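PDB 1R0K: 1-deoxy-D-xylulose 5-phosphate reductoisomerase from Zymomonas mobilis, which catalyses the NADPH-dependent rearrangement and reduction of 1-deoxy-D-xylulose 5-phosphate to 2-C-methyl-D-erythritol 4-phosphate, a step of isoprenoid biosynthesis that requires a divalent metal ion. Local coordinates for residues T174-F180 with S212-K218. Residue numbers count along the deposited sequence, not the author numbering.
Sequences TASGGPF and SATMMNK
Ala213, near the end of helix 206-214, packs its CB 3.7 Å from CE2 of Phe180 (chi1 m) and 4.0 Å from CG of Pro179. A second apolar patch forms where Met215, with chi angles m, t, p, brings CE to 3.9 Å from Ala175 CB. Between these patches the missing side chain of Gly178 lets the backbones close in: its CA stands 5.1 Å from Ala213 CA and 3.7 Å from Ser212 O, where a CB would clash. At Gly177 (phi/psi 102/-10°) a CB would instead jam against the preceding carbonyl O. An ST turn bends the loop, Gly178 N donating to Ser176 OG at 3.0 Å. On the other segment, Met215 (73/18°) leaves the helical conformation and is the N-cap of helix 216-229; Thr214 OG1 accepts from Met216 N at 3.2 Å in another ST turn. The contact thus joins the end of strand 168-175, in the mixed four-stranded sheet, to the junction of two helices, and carries Ser176, Ser212, Asn217 and Lys218, all predicted to bind the substrate. One water bridges the backbones, 2.9 Å from both Gly177 O and Ala213 O and 2.8 Å from Phe180 N. Farther along, chi angles m, m, t, t carry Lys218 past Ala175, CE lying 3.4 Å from Ala175 CB; Lys218 NZ donates to Thr174 O at 2.6 Å and forms salt bridges with Glu152 and Glu221, predicted metal ligands.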
loop_
_atom_site.group_PDB
_atom_site.type_symbol
_atom_site.label_atom_id
_atom_site.label_comp_id
_atom_site.label_asym_id
_atom_site.label_seq_id
_atom_site.Cartn_x
_atom_site.Cartn_y
_atom_site.Cartn_z
ATOM N N THR B 174 2.851 7.840 -10.299
ATOM C CA THR B 174 1.617 8.160 -10.999
ATOM C C THR B 174 1.649 9.623 -11.413
ATOM O O THR B 174 2.292 10.446 -10.760
ATOM C CB THR B 174 0.389 7.878 -10.125
ATOM O OG1 THR B 174 0.573 8.463 -8.829
ATOM C CG2 THR B 174 0.185 6.371 -9.989
ATOM N N ALA B 175 0.963 9.937 -12.509
ATOM C CA ALA B 175 0.934 11.293 -13.038
ATOM C C ALA B 175 -0.446 11.592 -13.592
ATOM O O ALA B 175 -1.012 10.770 -14.308
ATOM C CB ALA B 175 1.976 11.443 -14.153
ATOM N N SER B 176 -0.984 12.762 -13.262
ATOM C CA SER B 176 -2.297 13.151 -13.755
ATOM C C SER B 176 -2.228 13.276 -15.268
ATOM O O SER B 176 -3.203 13.009 -15.967
ATOM C CB SER B 176 -2.716 14.504 -13.175
ATOM O OG SER B 176 -1.893 15.538 -13.690
ATOM N N GLY B 177 -1.071 13.696 -15.766
ATOM C CA GLY B 177 -0.908 13.869 -17.198
ATOM C C GLY B 177 -1.006 15.337 -17.561
ATOM O O GLY B 177 -0.720 15.737 -18.693
ATOM N N GLY B 178 -1.421 16.145 -16.591
ATOM C CA GLY B 178 -1.540 17.572 -16.819
ATOM C C GLY B 178 -2.763 17.954 -17.632
ATOM O O GLY B 178 -3.507 17.086 -18.077
ATOM N N PRO B 179 -2.988 19.256 -17.851
ATOM C CA PRO B 179 -4.142 19.728 -18.620
ATOM C C PRO B 179 -4.129 19.344 -20.103
ATOM O O PRO B 179 -5.175 19.348 -20.751
ATOM C CB PRO B 179 -4.097 21.241 -18.404
ATOM C CG PRO B 179 -2.634 21.511 -18.295
ATOM C CD PRO B 179 -2.165 20.390 -17.391
ATOM N N PHE B 180 -2.962 18.996 -20.635
ATOM C CA PHE B 180 -2.870 18.629 -22.048
ATOM C C PHE B 180 -2.610 17.152 -22.276
ATOM O O PHE B 180 -2.037 16.762 -23.294
ATOM C CB PHE B 180 -1.786 19.462 -22.731
ATOM C CG PHE B 180 -2.015 20.935 -22.618
ATOM C CD1 PHE B 180 -3.246 21.482 -22.965
ATOM C CD2 PHE B 180 -1.023 21.775 -22.139
ATOM C CE1 PHE B 180 -3.490 22.846 -22.832
ATOM C CE2 PHE B 180 -1.256 23.144 -22.003
ATOM C CZ PHE B 180 -2.495 23.678 -22.350
ATOM N N SER B 212 3.293 21.605 -15.010
ATOM C CA SER B 212 2.297 20.544 -15.035
ATOM C C SER B 212 1.894 20.295 -16.495
ATOM O O SER B 212 1.753 19.157 -16.930
ATOM C CB SER B 212 1.073 20.963 -14.217
ATOM O OG SER B 212 0.001 20.052 -14.386
ATOM N N ALA B 213 1.737 21.378 -17.246
ATOM C CA ALA B 213 1.339 21.301 -18.645
ATOM C C ALA B 213 2.387 20.624 -19.525
ATOM O O ALA B 213 2.046 19.877 -20.437
ATOM C CB ALA B 213 1.036 22.704 -19.170
ATOM N N THR B 214 3.663 20.878 -19.249
ATOM C CA THR B 214 4.741 20.286 -20.038
ATOM C C THR B 214 5.189 18.956 -19.442
ATOM O O THR B 214 5.930 18.200 -20.070
ATOM C CB THR B 214 5.968 21.203 -20.072
ATOM O OG1 THR B 214 6.501 21.313 -18.749
ATOM C CG2 THR B 214 5.593 22.593 -20.583
ATOM N N MET B 215 4.723 18.688 -18.224
ATOM C CA MET B 215 5.070 17.489 -17.481
ATOM C C MET B 215 6.501 17.562 -16.958
ATOM O O MET B 215 7.095 16.549 -16.593
ATOM C CB MET B 215 4.859 16.221 -18.322
ATOM C CG MET B 215 3.391 15.833 -18.474
ATOM S SD MET B 215 3.153 14.098 -18.942
ATOM C CE MET B 215 3.265 13.284 -17.342
ATOM N N MET B 216 7.049 18.773 -16.913
ATOM C CA MET B 216 8.393 18.976 -16.388
ATOM C C MET B 216 8.326 18.666 -14.893
ATOM O O MET B 216 9.286 18.164 -14.302
ATOM C CB MET B 216 8.830 20.426 -16.595
ATOM C CG MET B 216 10.231 20.738 -16.095
ATOM S SD MET B 216 11.518 19.782 -16.934
ATOM C CE MET B 216 11.524 20.561 -18.531
ATOM N N ASN B 217 7.181 18.964 -14.284
ATOM C CA ASN B 217 7.000 18.705 -12.860
ATOM C C ASN B 217 7.224 17.225 -12.597
ATOM O O ASN B 217 7.838 16.864 -11.597
ATOM C CB ASN B 217 5.599 19.143 -12.391
ATOM C CG ASN B 217 4.481 18.238 -12.908
ATOM O OD1 ASN B 217 4.448 17.868 -14.081
ATOM N ND2 ASN B 217 3.549 17.895 -12.026
ATOM N N LYS B 218 6.748 16.369 -13.502
ATOM C CA LYS B 218 6.928 14.926 -13.351
ATOM C C LYS B 218 8.377 14.524 -13.543
ATOM O O LYS B 218 8.864 13.608 -12.876
ATOM C CB LYS B 218 6.069 14.143 -14.349
ATOM C CG LYS B 218 4.653 13.916 -13.893
ATOM C CD LYS B 218 4.611 13.178 -12.561
ATOM C CE LYS B 218 3.347 13.560 -11.822
ATOM N NZ LYS B 218 3.214 12.916 -10.504
HETATM O O HOH W 1 -0.335 18.293 -19.913
#